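Local coordinates for hypothetical protein EF2904 (Enterococcus faecalis, PDB 2AZ4) that is of unknown function but, as a dinuclear zinc protein of the metallo-beta-lactamase fold, may bind RNA and act as an exonuclease, at residues L249-R254 and G342-H347; E199-C204 and I392-P397; A230-V235 and V375-S380. All blocks are in the same frame, centred on the assembly; numbering follows the deposited sequence.

Contact 1: residues L249-R254 and G342-H347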
loop_
_atom_site.group_PDB
_atom_site.type_symbol
_atom_site.label_atom_id
_atom_site.label_comp_id
_atom_site.label_asym_id
_atom_site.label_seq_id
_atom_site.Cartn_x
_atom_site.Cartn_y
_atom_site.Cartn_z
ATOM N N LEU A 249 3.857 3.640 -29.799
ATOM C CA LEU A 249 4.240 3.381 -31.199
ATOM C C LEU A 249 3.064 3.442 -32.157
ATOM O O LEU A 249 3.228 3.746 -33.336
ATOM C CB LEU A 249 4.960 2.032 -31.322
ATOM C CG LEU A 249 6.281 1.942 -30.547
ATOM C CD1 LEU A 249 6.883 0.519 -30.578
ATOM C CD2 LEU A 249 7.259 2.966 -31.057
ATOM N N GLU A 250 1.875 3.165 -31.652
ATOM C CA GLU A 250 0.663 3.298 -32.458
ATOM C C GLU A 250 0.254 4.778 -32.597
ATOM O O GLU A 250 -0.580 5.104 -33.437
ATOM C CB GLU A 250 -0.489 2.537 -31.809
ATOM C CG GLU A 250 -0.329 1.024 -31.754
ATOM C CD GLU A 250 -1.519 0.343 -31.081
ATOM O OE1 GLU A 250 -2.349 1.044 -30.460
ATOM O OE2 GLU A 250 -1.632 -0.900 -31.173
ATOM N N ASN A 251 0.808 5.651 -31.751
ATOM C CA ASN A 251 0.433 7.078 -31.756
ATOM C C ASN A 251 1.625 8.043 -31.796
ATOM O O ASN A 251 1.827 8.825 -30.849
ATOM C CB ASN A 251 -0.495 7.403 -30.575
ATOM C CG ASN A 251 -1.812 6.634 -30.634
ATOM O OD1 ASN A 251 -2.760 7.062 -31.287
ATOM N ND2 ASN A 251 -1.867 5.488 -29.955
ATOM N N PRO A 252 2.408 8.005 -32.899
ATOM C CA PRO A 252 3.611 8.830 -33.035
ATOM C C PRO A 252 3.369 10.347 -33.178
ATOM O O PRO A 252 4.298 11.141 -32.964
ATOM C CB PRO A 252 4.287 8.265 -34.292
ATOM C CG PRO A 252 3.172 7.674 -35.087
ATOM C CD PRO A 252 2.198 7.143 -34.086
ATOM N N ASN A 253 2.146 10.742 -33.502
ATOM C CA ASN A 253 1.822 12.159 -33.690
ATOM C C ASN A 253 0.550 12.481 -32.921
ATOM O O ASN A 253 -0.558 12.471 -33.477
ATOM C CB ASN A 253 1.670 12.477 -35.191
ATOM C CG ASN A 253 1.495 13.963 -35.465
ATOM O OD1 ASN A 253 1.793 14.805 -34.615
ATOM N ND2 ASN A 253 1.013 14.294 -36.672
ATOM N N ARG A 254 0.715 12.718 -31.624
ATOM C CA ARG A 254 -0.394 12.786 -30.711
ATOM C C ARG A 254 0.143 13.083 -29.298
ATOM O O ARG A 254 1.158 12.524 -28.858
ATOM C CB ARG A 254 -1.153 11.451 -30.715
ATOM C CG ARG A 254 -2.505 11.465 -29.976
ATOM C CD ARG A 254 -3.218 10.136 -30.112
ATOM N NE ARG A 254 -4.624 10.251 -29.730
ATOM C CZ ARG A 254 -5.486 9.243 -29.626
ATOM N NH1 ARG A 254 -5.125 7.993 -29.880
ATOM N NH2 ARG A 254 -6.728 9.502 -29.274
ATOM N N GLY A 342 -8.460 15.226 -28.780
ATOM C CA GLY A 342 -7.999 14.089 -29.563
ATOM C C GLY A 342 -6.773 13.388 -28.994
ATOM O O GLY A 342 -6.239 12.448 -29.608
ATOM N N SER A 343 -6.298 13.842 -27.839
ATOM C CA SER A 343 -5.095 13.236 -27.257
ATOM C C SER A 343 -5.410 11.904 -26.527
ATOM O O SER A 343 -6.574 11.478 -26.431
ATOM C CB SER A 343 -4.380 14.240 -26.350
ATOM O OG SER A 343 -5.136 14.480 -25.181
ATOM N N LEU A 344 -4.358 11.251 -26.028
ATOM C CA LEU A 344 -4.477 9.952 -25.376
ATOM C C LEU A 344 -4.046 10.093 -23.929
ATOM O O LEU A 344 -3.008 10.664 -23.654
ATOM C CB LEU A 344 -3.597 8.925 -26.092
ATOM C CG LEU A 344 -3.546 7.473 -25.572
ATOM C CD1 LEU A 344 -4.935 6.821 -25.569
ATOM C CD2 LEU A 344 -2.510 6.653 -26.402
ATOM N N TYR A 345 -4.865 9.600 -23.013
ATOM C CA TYR A 345 -4.511 9.580 -21.594
ATOM C C TYR A 345 -4.567 8.142 -21.078
ATOM O O TYR A 345 -5.561 7.450 -21.234
ATOM C CB TYR A 345 -5.431 10.497 -20.776
ATOM C CG TYR A 345 -5.307 10.275 -19.277
ATOM C CD1 TYR A 345 -4.152 10.667 -18.586
ATOM C CD2 TYR A 345 -6.319 9.644 -18.557
ATOM C CE1 TYR A 345 -4.028 10.446 -17.206
ATOM C CE2 TYR A 345 -6.194 9.426 -17.176
ATOM C CZ TYR A 345 -5.047 9.824 -16.524
ATOM O OH TYR A 345 -4.912 9.601 -15.172
ATOM N N ILE A 346 -3.486 7.713 -20.444
ATOM C CA ILE A 346 -3.362 6.351 -19.956
ATOM C C ILE A 346 -3.464 6.377 -18.445
ATOM O O ILE A 346 -2.619 6.948 -17.763
ATOM C CB ILE A 346 -2.045 5.707 -20.413
ATOM C CG1 ILE A 346 -2.002 5.652 -21.949
ATOM C CG2 ILE A 346 -1.895 4.312 -19.797
ATOM C CD1 ILE A 346 -0.566 5.662 -22.498
ATOM N N HIS A 347 -4.544 5.787 -17.947
ATOM C CA HIS A 347 -4.847 5.772 -16.530
ATOM C C HIS A 347 -4.331 4.465 -15.937
ATOM O O HIS A 347 -4.910 3.406 -16.167
ATOM C CB HIS A 347 -6.361 5.892 -16.345
ATOM C CG HIS A 347 -6.760 6.389 -14.994
ATOM N ND1 HIS A 347 -7.576 5.672 -14.149
ATOM C CD2 HIS A 347 -6.421 7.514 -14.328
ATOM C CE1 HIS A 347 -7.759 6.355 -13.031
ATOM N NE2 HIS A 347 -7.059 7.472 -13.113
#
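In the parallel alpha/beta sheet of this chain, strands 256-260 and 344-348 run side by side, and the loop that leads from helix 237-249 into the first is tied here to the start of the second. Polar contacts dominate. The extended side chain of Arg254, its CG anti to the backbone N (chi1 -170°), brings its guanidinium to the carbonyl of Gly342 and grips that single oxygen side-on. NE gives the shorter bond, 2.7 Å to Gly342 O, and lies in the carbonyl plane; NH2 adds a second at 3.0 Å to the same Gly342 O, from above that plane. The third nitrogen turns back to its own loop, NH1 donating to Asn251 OD1 at 2.9 Å, and NH2 has a further partner in Thr373 OG1 of strand 373-376. Held in this way at three nitrogens, the group can hardly rotate. Apolar contact comes from Leu344, which crosses Arg254 at about a right angle and sets its CB over one guanidinium face, offset toward the rim. Beyond it the leucine tip meets the loop amide, with Leu344 CD2 3.8 Å from Asn251 ND2, a nitrogen whose hydrogen bond goes to Leu247 O.

Contact 2: residues E199-C204 and I392-P397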
loop_
_atom_site.group_PDB
_atom_site.type_symbol
_atom_site.label_atom_id
_atom_site.label_comp_id
_atom_site.label_asym_id
_atom_site.label_seq_id
_atom_site.Cartn_x
_atom_site.Cartn_y
_atom_site.Cartn_z
ATOM N N GLU A 199 10.688 -12.398 -5.007
ATOM C CA GLU A 199 10.655 -12.036 -3.572
ATOM C C GLU A 199 9.499 -12.716 -2.868
ATOM O O GLU A 199 9.650 -13.139 -1.729
ATOM C CB GLU A 199 10.530 -10.536 -3.318
ATOM C CG GLU A 199 11.593 -9.664 -3.883
ATOM C CD GLU A 199 11.319 -8.190 -3.563
ATOM O OE1 GLU A 199 10.133 -7.776 -3.550
ATOM O OE2 GLU A 199 12.281 -7.452 -3.306
ATOM N N THR A 200 8.346 -12.800 -3.532
ATOM C CA THR A 200 7.197 -13.519 -2.973
ATOM C C THR A 200 7.558 -15.016 -2.863
ATOM O O THR A 200 7.322 -15.641 -1.825
ATOM C CB THR A 200 5.890 -13.304 -3.769
ATOM O OG1 THR A 200 5.470 -11.933 -3.649
ATOM C CG2 THR A 200 4.734 -14.196 -3.236
ATOM N N LEU A 201 8.137 -15.570 -3.926
ATOM C CA LEU A 201 8.589 -16.969 -3.900
ATOM C C LEU A 201 9.563 -17.247 -2.753
ATOM O O LEU A 201 9.382 -18.224 -2.032
ATOM C CB LEU A 201 9.228 -17.375 -5.228
ATOM C CG LEU A 201 8.250 -17.443 -6.407
ATOM C CD1 LEU A 201 8.998 -17.959 -7.647
ATOM C CD2 LEU A 201 7.052 -18.353 -6.089
ATOM N N ALA A 202 10.583 -16.397 -2.598
ATOM C CA ALA A 202 11.538 -16.520 -1.501
ATOM C C ALA A 202 10.855 -16.409 -0.144
ATOM O O ALA A 202 11.271 -17.065 0.819
ATOM C CB ALA A 202 12.645 -15.490 -1.630
ATOM N N PHE A 203 9.801 -15.602 -0.064
ATOM C CA PHE A 203 9.037 -15.463 1.166
ATOM C C PHE A 203 8.333 -16.781 1.524
ATOM O O PHE A 203 8.328 -17.194 2.675
ATOM C CB PHE A 203 7.990 -14.338 1.021
ATOM C CG PHE A 203 6.811 -14.495 1.933
ATOM C CD1 PHE A 203 6.946 -14.302 3.308
ATOM C CD2 PHE A 203 5.570 -14.864 1.424
ATOM C CE1 PHE A 203 5.847 -14.465 4.168
ATOM C CE2 PHE A 203 4.475 -15.037 2.264
ATOM C CZ PHE A 203 4.620 -14.829 3.645
ATOM N N CYS A 204 7.694 -17.398 0.531
ATOM C CA CYS A 204 6.975 -18.662 0.729
ATOM C C CYS A 204 7.910 -19.756 1.268
ATOM O O CYS A 204 7.533 -20.525 2.162
ATOM C CB CYS A 204 6.345 -19.110 -0.589
ATOM S SG CYS A 204 4.932 -18.157 -1.129
ATOM N N ILE A 392 -0.427 -20.565 -0.816
ATOM C CA ILE A 392 -0.783 -21.533 0.244
ATOM C C ILE A 392 -0.146 -22.891 -0.048
ATOM O O ILE A 392 0.422 -23.510 0.851
ATOM C CB ILE A 392 -2.312 -21.670 0.391
ATOM C CG1 ILE A 392 -2.926 -20.329 0.834
ATOM C CG2 ILE A 392 -2.690 -22.828 1.381
ATOM C CD1 ILE A 392 -4.382 -20.168 0.526
ATOM N N ALA A 393 -0.190 -23.316 -1.317
ATOM C CA ALA A 393 0.469 -24.562 -1.731
ATOM C C ALA A 393 1.978 -24.548 -1.467
ATOM O O ALA A 393 2.517 -25.522 -0.941
ATOM C CB ALA A 393 0.157 -24.894 -3.199
ATOM N N LEU A 394 2.665 -23.451 -1.802
ATOM C CA LEU A 394 4.100 -23.354 -1.532
ATOM C C LEU A 394 4.453 -23.356 -0.050
ATOM O O LEU A 394 5.466 -23.933 0.342
ATOM C CB LEU A 394 4.731 -22.143 -2.239
ATOM C CG LEU A 394 4.868 -22.194 -3.763
ATOM C CD1 LEU A 394 4.943 -20.776 -4.299
ATOM C CD2 LEU A 394 6.083 -23.000 -4.169
ATOM N N ILE A 395 3.618 -22.734 0.775
ATOM C CA ILE A 395 3.898 -22.627 2.212
ATOM C C ILE A 395 3.458 -23.870 3.018
ATOM O O ILE A 395 4.166 -24.295 3.921
ATOM C CB ILE A 395 3.229 -21.358 2.810
ATOM C CG1 ILE A 395 3.940 -20.093 2.317
ATOM C CG2 ILE A 395 3.179 -21.410 4.332
ATOM C CD1 ILE A 395 3.102 -18.825 2.473
ATOM N N GLU A 396 2.293 -24.420 2.678
ATOM C CA GLU A 396 1.681 -25.567 3.391
ATOM C C GLU A 396 1.498 -25.209 4.872
ATOM O O GLU A 396 2.172 -25.774 5.746
ATOM C CB GLU A 396 2.480 -26.877 3.197
ATOM C CG GLU A 396 2.781 -27.272 1.724
ATOM C CD GLU A 396 3.429 -28.662 1.617
ATOM O OE1 GLU A 396 2.824 -29.619 2.144
ATOM O OE2 GLU A 396 4.543 -28.807 1.031
ATOM N N PRO A 397 0.611 -24.229 5.151
ATOM C CA PRO A 397 0.417 -23.758 6.512
ATOM C C PRO A 397 -0.357 -24.803 7.336
ATOM O O PRO A 397 -1.272 -25.443 6.820
ATOM C CB PRO A 397 -0.428 -22.492 6.320
ATOM C CG PRO A 397 -1.221 -22.764 5.092
ATOM C CD PRO A 397 -0.265 -23.517 4.199
#
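With CG anti to the backbone N, the chi1 of Phe203 (155°) carries the end of its ring toward the second helix, where Phe203 CE2 meets Ile395 CD1 obliquely at 4.0 Å. Ile395 has its CG1 beside the backbone N (chi1 -71°), which sends the CG1-CD1 arm to the opposing helix. Cys204 likewise holds SG beside its own N (chi1 -72°), so that CB and SG together front the second helix. The contact is wholly apolar between side chains, and Cys204 is its centre: its CB lies 3.8 Å from Leu394 CB and 3.9 Å from Ile395 CG1, so that it touches two successive residues of the other helix. The backbones are close here, with Cys204 CA 5.2 Å from Ile395 CA. Ile395 CG1 also rests 3.6 Å from the carbonyl oxygen Cys204 O. Toward the outside, Leu201 and Leu394 cross obliquely, tip to tip, with Leu201 CD2 3.7 Å from Leu394 CD1. Immediately after Ile395 the helix ends as Glu396 takes positive phi, while Lys208 NZ, just past the end of helix 197-207, hydrogen-bonds Leu394 O. Phe203 reaches down to strands 158-164 and 173-179, and Ile395 to Leu213 of strand 212-216. The C-terminal parts of helices 197-207 and 385-395 thus meet over one beta sheet, as parts of an outer helical layer of the alpha-beta/beta-alpha sandwich of the metallo-beta-lactamase fold.

Contact 3: residues A230-V235 and V375-S380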
loop_
_atom_site.group_PDB
_atom_site.type_symbol
_atom_site.label_atom_id
_atom_site.label_comp_id
_atom_site.label_asym_id
_atom_site.label_seq_id
_atom_site.Cartn_x
_atom_site.Cartn_y
_atom_site.Cartn_z
ATOM N N ALA A 230 -12.984 0.066 -21.987
ATOM C CA ALA A 230 -11.892 1.045 -21.840
ATOM C C ALA A 230 -10.582 0.420 -21.320
ATOM O O ALA A 230 -9.508 1.056 -21.355
ATOM C CB ALA A 230 -12.332 2.193 -20.918
ATOM N N GLN A 231 -10.696 -0.827 -20.849
ATOM C CA GLN A 231 -9.625 -1.551 -20.167
ATOM C C GLN A 231 -8.883 -2.569 -21.053
ATOM O O GLN A 231 -9.488 -3.381 -21.758
ATOM C CB GLN A 231 -10.194 -2.235 -18.918
ATOM C CG GLN A 231 -9.180 -3.002 -18.092
ATOM C CD GLN A 231 -9.643 -3.244 -16.671
ATOM O OE1 GLN A 231 -10.846 -3.326 -16.395
ATOM N NE2 GLN A 231 -8.687 -3.354 -15.755
ATOM N N ILE A 232 -7.558 -2.496 -21.015
ATOM C CA ILE A 232 -6.672 -3.501 -21.617
ATOM C C ILE A 232 -6.456 -4.602 -20.578
ATOM O O ILE A 232 -6.187 -4.307 -19.420
ATOM C CB ILE A 232 -5.314 -2.848 -21.995
ATOM C CG1 ILE A 232 -5.482 -2.019 -23.268
ATOM C CG2 ILE A 232 -4.196 -3.902 -22.135
ATOM C CD1 ILE A 232 -4.393 -0.995 -23.520
ATOM N N ALA A 233 -6.602 -5.862 -20.975
ATOM C CA ALA A 233 -6.309 -6.979 -20.070
ATOM C C ALA A 233 -4.787 -7.147 -19.931
ATOM O O ALA A 233 -4.079 -7.397 -20.924
ATOM C CB ALA A 233 -6.951 -8.260 -20.577
ATOM N N VAL A 234 -4.294 -6.977 -18.709
ATOM C CA VAL A 234 -2.863 -6.937 -18.397
ATOM C C VAL A 234 -2.624 -8.101 -17.448
ATOM O O VAL A 234 -3.457 -8.344 -16.584
ATOM C CB VAL A 234 -2.473 -5.576 -17.718
ATOM C CG1 VAL A 234 -1.110 -5.639 -17.035
ATOM C CG2 VAL A 234 -2.499 -4.417 -18.737
ATOM N N VAL A 235 -1.512 -8.813 -17.620
ATOM C CA VAL A 235 -1.215 -10.022 -16.832
ATOM C C VAL A 235 -0.012 -9.895 -15.870
ATOM O O VAL A 235 0.244 -10.798 -15.086
ATOM C CB VAL A 235 -0.987 -11.284 -17.745
ATOM C CG1 VAL A 235 -2.181 -11.541 -18.664
ATOM C CG2 VAL A 235 0.306 -11.165 -18.541
ATOM N N VAL A 375 -7.729 5.412 -21.531
ATOM C CA VAL A 375 -7.333 4.013 -21.535
ATOM C C VAL A 375 -6.991 3.583 -20.135
ATOM O O VAL A 375 -6.104 4.149 -19.508
ATOM C CB VAL A 375 -6.167 3.734 -22.516
ATOM C CG1 VAL A 375 -5.702 2.280 -22.404
ATOM C CG2 VAL A 375 -6.617 4.004 -23.936
ATOM N N ARG A 376 -7.723 2.589 -19.648
ATOM C CA ARG A 376 -7.432 1.976 -18.382
ATOM C C ARG A 376 -6.336 0.920 -18.555
ATOM O O ARG A 376 -6.519 -0.098 -19.243
ATOM C CB ARG A 376 -8.693 1.374 -17.776
ATOM C CG ARG A 376 -8.517 1.006 -16.307
ATOM C CD ARG A 376 -9.803 0.514 -15.668
ATOM N NE ARG A 376 -9.496 -0.053 -14.356
ATOM C CZ ARG A 376 -9.447 0.656 -13.230
ATOM N NH1 ARG A 376 -9.712 1.960 -13.254
ATOM N NH2 ARG A 376 -9.134 0.059 -12.081
ATOM N N LEU A 377 -5.179 1.181 -17.953
ATOM C CA LEU A 377 -4.074 0.227 -18.038
ATOM C C LEU A 377 -3.686 -0.153 -16.611
ATOM O O LEU A 377 -2.763 0.421 -16.027
ATOM C CB LEU A 377 -2.897 0.815 -18.848
ATOM C CG LEU A 377 -1.720 -0.101 -19.231
ATOM C CD1 LEU A 377 -2.128 -1.138 -20.302
ATOM C CD2 LEU A 377 -0.531 0.745 -19.693
ATOM N N ALA A 378 -4.432 -1.099 -16.049
ATOM C CA ALA A 378 -4.321 -1.431 -14.635
ATOM C C ALA A 378 -3.623 -2.767 -14.416
ATOM O O ALA A 378 -3.755 -3.684 -15.214
ATOM C CB ALA A 378 -5.708 -1.434 -13.966
ATOM N N CYS A 379 -2.891 -2.869 -13.320
ATOM C CA CYS A 379 -2.341 -4.147 -12.898
ATOM C C CYS A 379 -2.439 -4.211 -11.375
ATOM O O CYS A 379 -1.791 -3.423 -10.658
ATOM C CB CYS A 379 -0.893 -4.278 -13.370
ATOM S SG CYS A 379 -0.119 -5.853 -12.928
ATOM N N SER A 380 -3.277 -5.116 -10.886
ATOM C CA SER A 380 -3.514 -5.247 -9.458
ATOM C C SER A 380 -2.237 -5.478 -8.661
ATOM O O SER A 380 -1.357 -6.235 -9.060
ATOM C CB SER A 380 -4.502 -6.375 -9.157
ATOM O OG SER A 380 -4.737 -6.422 -7.757
HETATM O O HOH W 1 -6.012 -3.019 -17.336
HETATM O O HOH W 2 -8.929 -2.773 -13.101
#
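Two backbone hydrogen bonds, both made by Arg376, join the segments as a single parallel beta bridge around Gln231. Arg376 N donates to Ala230 O at 2.9 Å, from above the carbonyl plane, and Ile232 N donates to Arg376 O at 3.2 Å, nearly along the C=O axis and almost straight (169° at the hydrogen). Where a further direct bond of the same pattern would follow, a water intervenes: it accepts from Ala378 N at 2.8 Å, donates to Ile232 O at 2.5 Å and also accepts from Gln231 NE2. A second water, in the plane of the Arg376 guanidinium, accepts from Gln231 NE2 at 2.7 Å and from Arg376 NH2. The two side chains that share it lie alongside each other and point the same way, with amide and guanidinium planes 82° apart, while Arg376 NH1 is taken by Leu353 O and Tyr360 OH. Packing of aliphatic groups continues the contact. Leu377 CD1 touches branches of two residues, 3.9 Å from Ile232 CG2 and 3.7 Å from Val234 CG2; Ile232 CD1 also touches Val375 CG1, and Val234 CG1 reaches Cys379 CB. Ile232, Leu377 and Cys379 also touch helix 237-249. Past the bridge the chain runs to Cys379, whose side chain is about 13 Å from a bound zinc ion. Strand 373-376 is the outermost on this side of a six-stranded parallel sheet, and a single parallel bridge attaches the loop to its edge, consistent with the alpha/beta domain inserted in beta-CASP-type metallo-beta-lactamase nucleases.

How the contacts relate
Followed from the N terminus, the chain passes 199-204, 230-235 and 249-254 in turn, and then meets their partners in reverse order: 342-347 closes contact 1, 375-380 closes contact 3 around it, and 392-397 closes contact 2 around both. The three loops are concentric and none cross. Contacts 1 and 3 share the parallel sheet, where strands 344-348 and 373-376 are neighbours, and touch by side-chain packing and two probable hydrogen bonds, His347 N to Val375 O and Leu377 N to His347 O. Contact 2, whose centre is about 40 Å from that of contact 1, joins two helices of the zinc-binding part, so the outermost closure brings the chain back after its excursion through the parallel sheet.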